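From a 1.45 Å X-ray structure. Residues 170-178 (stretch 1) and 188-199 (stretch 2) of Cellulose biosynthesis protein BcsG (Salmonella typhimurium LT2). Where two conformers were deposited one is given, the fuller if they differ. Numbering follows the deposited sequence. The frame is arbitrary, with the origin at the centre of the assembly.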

ATOM      1  N   LEU A 170       0.123 -12.272  16.377  1.00 19.12           N
ATOM      2  CA  LEU A 170       0.746 -10.979  16.456  1.00 17.62           C
ATOM      3  C   LEU A 170       2.120 -11.129  17.134  1.00 18.52           C
ATOM      4  O   LEU A 170       2.213 -11.754  18.216  1.00 19.65           O
ATOM      5  CB  LEU A 170      -0.198 -10.077  17.230  1.00 22.94           C
ATOM      6  CG  LEU A 170       0.143  -8.632  17.397  1.00 20.71           C
ATOM      7  CD1 LEU A 170       0.268  -7.981  16.003  1.00 19.56           C
ATOM      8  CD2 LEU A 170      -0.975  -7.958  18.197  1.00 21.44           C
ATOM      9  N   MET A 171       3.176 -10.549  16.535  0.70 17.45           N
ATOM     10  CA  MET A 171       4.510 -10.640  17.130  0.70 17.59           C
ATOM     11  C   MET A 171       4.507 -10.039  18.530  0.70 17.04           C
ATOM     12  O   MET A 171       3.746  -9.108  18.831  0.70 16.03           O
ATOM     13  CB  MET A 171       5.568  -9.983  16.249  0.70 19.33           C
ATOM     14  CG  MET A 171       5.862 -10.793  14.997  0.70 24.04           C
ATOM     15  SD  MET A 171       7.204 -10.166  13.974  0.70 23.92           S
ATOM     16  CE  MET A 171       8.511  -9.914  15.189  0.70 24.95           C
ATOM     17  N   ASN A 172       5.327 -10.626  19.397  1.00 17.80           N
ATOM     18  CA  ASN A 172       5.416 -10.215  20.790  1.00 18.62           C
ATOM     19  C   ASN A 172       5.599  -8.690  20.933  1.00 16.52           C
ATOM     20  O   ASN A 172       6.518  -8.121  20.345  1.00 18.04           O
ATOM     21  CB  ASN A 172       6.597 -10.936  21.441  1.00 21.31           C
ATOM     22  CG  ASN A 172       6.798 -10.539  22.899  1.00 23.82           C
ATOM     23  OD1 ASN A 172       5.836 -10.281  23.626  1.00 25.62           O
ATOM     24  ND2 ASN A 172       8.064 -10.503  23.333  1.00 30.55           N
ATOM     25  N   GLN A 173       4.740  -8.087  21.739  1.00 16.20           N
ATOM     26  CA  GLN A 173       4.788  -6.668  22.055  1.00 16.40           C
ATOM     27  C   GLN A 173       5.230  -6.383  23.500  1.00 18.20           C
ATOM     28  O   GLN A 173       5.335  -5.222  23.891  1.00 19.33           O
ATOM     29  CB  GLN A 173       3.406  -6.065  21.805  1.00 16.43           C
ATOM     30  CG  GLN A 173       3.050  -6.065  20.313  1.00 16.07           C
ATOM     31  CD  GLN A 173       1.652  -5.569  20.048  1.00 16.31           C
ATOM     32  OE1 GLN A 173       0.734  -5.787  20.840  1.00 19.67           O
ATOM     33  NE2 GLN A 173       1.463  -4.957  18.891  1.00 16.19           N
ATOM     34  N   SER A 174       5.473  -7.433  24.297  1.00 18.66           N
ATOM     35  CA  SER A 174       5.892  -7.235  25.700  1.00 19.57           C
ATOM     36  C   SER A 174       7.198  -6.471  25.750  1.00 18.20           C
ATOM     37  O   SER A 174       8.115  -6.757  24.964  1.00 19.86           O
ATOM     38  CB  SER A 174       6.116  -8.578  26.420  1.00 26.93           C
ATOM     39  OG  SER A 174       4.955  -9.371  26.384  1.00 36.10           O
ATOM     40  N   GLY A 175       7.302  -5.517  26.681  1.00 18.74           N
ATOM     41  CA  GLY A 175       8.557  -4.813  26.886  1.00 19.93           C
ATOM     42  C   GLY A 175       8.809  -3.671  25.916  1.00 20.74           C
ATOM     43  O   GLY A 175       9.820  -3.001  26.029  1.00 24.25           O
ATOM     44  N   LEU A 176       7.915  -3.453  24.952  1.00 18.96           N
ATOM     45  CA  LEU A 176       8.119  -2.334  24.036  1.00 17.39           C
ATOM     46  C   LEU A 176       7.782  -1.003  24.687  1.00 16.81           C
ATOM     47  O   LEU A 176       6.828  -0.929  25.426  1.00 20.65           O
ATOM     48  CB  LEU A 176       7.256  -2.499  22.791  1.00 17.94           C
ATOM     49  CG  LEU A 176       7.604  -3.647  21.840  1.00 18.64           C
ATOM     50  CD1 LEU A 176       6.495  -3.723  20.808  1.00 18.48           C
ATOM     51  CD2 LEU A 176       8.964  -3.414  21.186  1.00 19.62           C
ATOM     52  N   PRO A 177       8.565   0.056  24.391  1.00 15.61           N
ATOM     53  CA  PRO A 177       8.197   1.358  24.930  1.00 14.99           C
ATOM     54  C   PRO A 177       6.958   1.928  24.242  1.00 13.69           C
ATOM     55  O   PRO A 177       6.701   1.657  23.065  1.00 14.22           O
ATOM     56  CB  PRO A 177       9.425   2.233  24.662  1.00 17.06           C
ATOM     57  CG  PRO A 177      10.204   1.541  23.621  1.00 18.71           C
ATOM     58  CD  PRO A 177       9.779   0.120  23.553  1.00 17.67           C
ATOM     59  N   THR A 178       6.171   2.662  24.995  1.00 14.73           N
ATOM     60  CA  THR A 178       4.976   3.318  24.486  1.00 14.50           C
ATOM     61  C   THR A 178       5.341   4.712  23.983  1.00 13.91           C
ATOM     62  O   THR A 178       5.972   5.523  24.700  1.00 17.64           O
ATOM     63  CB  THR A 178       3.951   3.407  25.619  1.00 16.75           C
ATOM     64  OG1 THR A 178       3.499   2.083  25.902  1.00 19.12           O
ATOM     65  CG2 THR A 178       2.734   4.232  25.229  1.00 16.90           C
ATOM     66  N   VAL A 188       0.237   2.947  21.650  1.00 13.25           N
ATOM     67  CA  VAL A 188       0.904   2.863  20.343  1.00 12.31           C
ATOM     68  C   VAL A 188       2.392   2.771  20.660  1.00 10.10           C
ATOM     69  O   VAL A 188       2.971   3.711  21.265  1.00 12.02           O
ATOM     70  CB  VAL A 188       0.593   4.076  19.454  1.00 13.04           C
ATOM     71  CG1 VAL A 188       1.247   3.838  18.085  1.00 14.58           C
ATOM     72  CG2 VAL A 188      -0.916   4.254  19.320  1.00 14.49           C
ATOM     73  N   TYR A 189       2.996   1.630  20.343  1.00 10.45           N
ATOM     74  CA  TYR A 189       4.384   1.407  20.685  1.00 11.14           C
ATOM     75  C   TYR A 189       5.320   2.186  19.765  1.00 10.43           C
ATOM     76  O   TYR A 189       4.969   2.473  18.604  1.00 11.73           O
ATOM     77  CB  TYR A 189       4.706  -0.086  20.587  1.00 12.45           C
ATOM     78  CG  TYR A 189       3.850  -0.865  21.534  1.00 12.36           C
ATOM     79  CD1 TYR A 189       4.029  -0.721  22.913  1.00 15.23           C
ATOM     80  CD2 TYR A 189       2.849  -1.724  21.061  1.00 13.68           C
ATOM     81  CE1 TYR A 189       3.209  -1.394  23.814  1.00 15.35           C
ATOM     82  CE2 TYR A 189       2.023  -2.418  21.968  1.00 14.38           C
ATOM     83  CZ  TYR A 189       2.225  -2.248  23.328  1.00 15.60           C
ATOM     84  OH  TYR A 189       1.422  -2.961  24.201  1.00 20.68           O
ATOM     85  N   ASP A 190       6.528   2.459  20.251  1.00 10.53           N
ATOM     86  CA  ASP A 190       7.513   3.137  19.440  1.00 10.62           C
ATOM     87  C   ASP A 190       7.868   2.300  18.215  1.00 10.40           C
ATOM     88  O   ASP A 190       8.249   1.109  18.331  1.00 11.54           O
ATOM     89  CB  ASP A 190       8.786   3.374  20.238  1.00 11.67           C
ATOM     90  CG  ASP A 190       9.758   4.185  19.466  1.00 11.74           C
ATOM     91  OD1 ASP A 190       9.561   5.419  19.369  1.00 13.95           O
ATOM     92  OD2 ASP A 190      10.690   3.589  18.915  1.00 13.86           O
ATOM     93  N   ASP A 191       7.840   2.938  17.050  1.00 10.25           N
ATOM     94  CA  ASP A 191       8.034   2.170  15.811  1.00 10.51           C
ATOM     95  C   ASP A 191       9.460   1.705  15.604  1.00  9.90           C
ATOM     96  O   ASP A 191       9.685   0.606  15.074  1.00 10.79           O
ATOM     97  CB  ASP A 191       7.554   2.962  14.615  1.00 10.21           C
ATOM     98  CG  ASP A 191       6.052   3.106  14.645  1.00 10.40           C
ATOM     99  OD1 ASP A 191       5.393   2.017  14.781  1.00 11.73           O
ATOM    100  OD2 ASP A 191       5.531   4.264  14.638  1.00 11.86           O
ATOM    101  N   LEU A 192      10.443   2.538  15.998  1.00 10.61           N
ATOM    102  CA  LEU A 192      11.825   2.088  15.884  1.00 11.11           C
ATOM    103  C   LEU A 192      12.050   0.884  16.776  1.00 11.69           C
ATOM    104  O   LEU A 192      12.778  -0.036  16.372  1.00 13.26           O
ATOM    105  CB  LEU A 192      12.777   3.229  16.206  1.00 11.92           C
ATOM    106  CG  LEU A 192      14.276   2.985  16.028  1.00 12.91           C
ATOM    107  CD1 LEU A 192      14.565   2.463  14.615  1.00 13.56           C
ATOM    108  CD2 LEU A 192      15.048   4.266  16.361  1.00 16.05           C
ATOM    109  N   ALA A 193      11.447   0.863  17.973  1.00 11.70           N
ATOM    110  CA  ALA A 193      11.591  -0.317  18.855  1.00 12.61           C
ATOM    111  C   ALA A 193      10.961  -1.570  18.244  1.00 11.74           C
ATOM    112  O   ALA A 193      11.551  -2.651  18.295  1.00 13.98           O
ATOM    113  CB  ALA A 193      10.995  -0.042  20.217  1.00 13.16           C
ATOM    114  N   VAL A 194       9.777  -1.421  17.632  1.00 11.67           N
ATOM    115  CA  VAL A 194       9.134  -2.546  16.958  1.00 11.12           C
ATOM    116  C   VAL A 194      10.033  -3.055  15.814  1.00 11.61           C
ATOM    117  O   VAL A 194      10.219  -4.266  15.652  1.00 12.32           O
ATOM    118  CB  VAL A 194       7.754  -2.131  16.386  1.00 11.46           C
ATOM    119  CG1 VAL A 194       7.161  -3.245  15.543  1.00 13.57           C
ATOM    120  CG2 VAL A 194       6.774  -1.792  17.509  1.00 13.09           C
ATOM    121  N   LEU A 195      10.598  -2.138  15.025  1.00 11.29           N
ATOM    122  CA  LEU A 195      11.397  -2.516  13.854  1.00 11.00           C
ATOM    123  C   LEU A 195      12.715  -3.148  14.308  1.00 12.50           C
ATOM    124  O   LEU A 195      13.172  -4.090  13.678  1.00 12.43           O
ATOM    125  CB  LEU A 195      11.657  -1.301  12.953  1.00 11.17           C
ATOM    126  CG  LEU A 195      10.416  -0.891  12.163  1.00  9.44           C
ATOM    127  CD1 LEU A 195      10.579   0.564  11.690  1.00 12.04           C
ATOM    128  CD2 LEU A 195      10.207  -1.839  10.967  1.00 11.11           C
ATOM    129  N   ASN A 196      13.323  -2.617  15.361  1.00 12.92           N
ATOM    130  CA  ASN A 196      14.578  -3.207  15.852  1.00 13.58           C
ATOM    131  C   ASN A 196      14.369  -4.618  16.407  1.00 14.05           C
ATOM    132  O   ASN A 196      15.238  -5.494  16.230  1.00 15.62           O
ATOM    133  CB  ASN A 196      15.229  -2.304  16.871  1.00 14.42           C
ATOM    134  CG  ASN A 196      16.047  -1.209  16.212  1.00 16.61           C
ATOM    135  OD1 ASN A 196      16.573  -1.374  15.102  1.00 23.33           O
ATOM    136  ND2 ASN A 196      16.182  -0.089  16.901  1.00 19.61           N
ATOM    137  N   ARG A 197      13.229  -4.844  17.044  1.00 13.70           N
ATOM    138  CA  ARG A 197      12.874  -6.184  17.525  1.00 14.11           C
ATOM    139  C   ARG A 197      12.712  -7.133  16.339  1.00 14.40           C
ATOM    140  O   ARG A 197      13.190  -8.264  16.339  1.00 15.44           O
ATOM    141  CB  ARG A 197      11.610  -6.125  18.395  1.00 14.89           C
ATOM    142  CG  ARG A 197      11.109  -7.522  18.775  1.00 16.30           C
ATOM    143  CD  ARG A 197      10.007  -7.460  19.811  1.00 16.32           C
ATOM    144  NE  ARG A 197      10.514  -6.969  21.104  1.00 18.90           N
ATOM    145  CZ  ARG A 197       9.796  -6.885  22.220  1.00 18.43           C
ATOM    146  NH1 ARG A 197       8.525  -7.272  22.245  1.00 17.84           N
ATOM    147  NH2 ARG A 197      10.378  -6.433  23.338  1.00 20.10           N
ATOM    148  N   TRP A 198      12.051  -6.667  15.273  1.00 14.01           N
ATOM    149  CA  TRP A 198      11.922  -7.450  14.062  1.00 13.36           C
ATOM    150  C   TRP A 198      13.304  -7.802  13.475  1.00 13.81           C
ATOM    151  O   TRP A 198      13.560  -8.956  13.096  1.00 15.52           O
ATOM    152  CB  TRP A 198      11.088  -6.645  13.047  1.00 14.34           C
ATOM    153  CG  TRP A 198      10.996  -7.259  11.697  1.00 12.72           C
ATOM    154  CD1 TRP A 198      10.107  -8.211  11.301  1.00 13.80           C
ATOM    155  CD2 TRP A 198      11.839  -7.006  10.576  1.00 12.92           C
ATOM    156  NE1 TRP A 198      10.337  -8.571  10.007  1.00 13.70           N
ATOM    157  CE2 TRP A 198      11.399  -7.851   9.522  1.00 12.31           C
ATOM    158  CE3 TRP A 198      12.916  -6.139  10.345  1.00 14.51           C
ATOM    159  CZ2 TRP A 198      11.994  -7.847   8.262  1.00 14.79           C
ATOM    160  CZ3 TRP A 198      13.522  -6.155   9.099  1.00 16.22           C
ATOM    161  CH2 TRP A 198      13.063  -7.012   8.075  1.00 15.59           C
ATOM    162  N   LEU A 199      14.198  -6.821  13.437  1.00 13.74           N
ATOM    163  CA  LEU A 199      15.533  -6.991  12.831  1.00 15.34           C
ATOM    164  C   LEU A 199      16.388  -8.000  13.614  1.00 17.05           C
ATOM    165  O   LEU A 199      17.096  -8.796  13.019  1.00 20.01           O
ATOM    166  CB  LEU A 199      16.261  -5.647  12.719  1.00 16.50           C
ATOM    167  CG  LEU A 199      17.613  -5.708  11.983  1.00 17.74           C
ATOM    168  CD1 LEU A 199      17.511  -6.310  10.576  1.00 19.60           C
ATOM    169  CD2 LEU A 199      18.204  -4.296  11.936  1.00 20.93           C
TER

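A segment of chain without regular secondary structure lacks the repeating bonds by which a helix satisfies its backbone carbonyls, and many of its carbonyls are left to be met by donors from other parts of the chain or by water. The contact between residues 170-178 and 188-199 of BcsG is a compact example: two donors of the second stretch, one a side chain and the other a backbone amide, take up three carbonyls of the first, and apolar groups fill the space between.

The side chain is that of Arg197, which reaches from the helix towards the turn that runs from Gln173 to Leu176. Its NH1 donates to Asn172 O at 2.9 Å and also to Ser174 O at 2.8 Å, while NH2 donates to the same Ser174 O, again at 2.8 Å. Ser174 O therefore sits in the fork of the guanidinium, accepting from both terminal nitrogens, and both carbonyls lie at the edge of the group, near its plane, where the N-H bonds point. Such an arrangement leaves the faces free for apolar neighbours, and Leu176 uses one of them: its CD2 packs 3.7 Å from Arg197 CZ. Proximity alone is not bonding, however. Asn172 ND2 lies 3.4 Å from Arg197 NH1, but both are donors and no hydrogen bond joins them.

The other end of the Asn172 amide is occupied within its own stretch. Asn172 OD1 accepts from Ser174 N at 2.9 Å and from Ser174 OG at 3.0 Å, so a single side-chain oxygen holds both the amide and the hydroxyl of Ser174 and braces the entry to the turn. The turn itself is type II, closed by a weak bond from Leu176 N to Gln173 O at 3.3 Å; Gly175 adopts the positive phi that by itself favours glycine. Gln173 NE2 is satisfied elsewhere in the structure, while Gln173 CD approaches Tyr189 CE2 at 3.7 Å.

Further along, the backbone amide supplies the donor. Asp190 N donates to Pro177 O at 2.9 Å with a nearly straight angle of 165°, and the same oxygen receives a CA-H...O contact from Tyr189 CA at 3.3 Å. Beside this bond, Thr178 and Tyr189 form an antiparallel, non-hydrogen-bonded bridge pair, with their CA atoms 4.3 Å apart and their side chains diverging. Asp190 also serves the helix that follows: as its N-cap residue it accepts through OD2 from Ala193 N at 3.0 Å, satisfying an amide that the first turn of a helix leaves without a backbone acceptor. Its backbone thus bonds across the contact while its carboxylate caps the helix.

Between these polar sites lies Leu176, whose CA-to-CB bond points toward the second stretch. Its CB lies 3.7 Å from Tyr189 CD1, its CD1 3.8 Å from Val194 CG2, and its CD2 4.1 Å from Ala193 CB. Pro177 CD adds a closer approach to Ala193 CB, at 3.6 Å. The example shows directional bonds and apolar packing sharing one small surface.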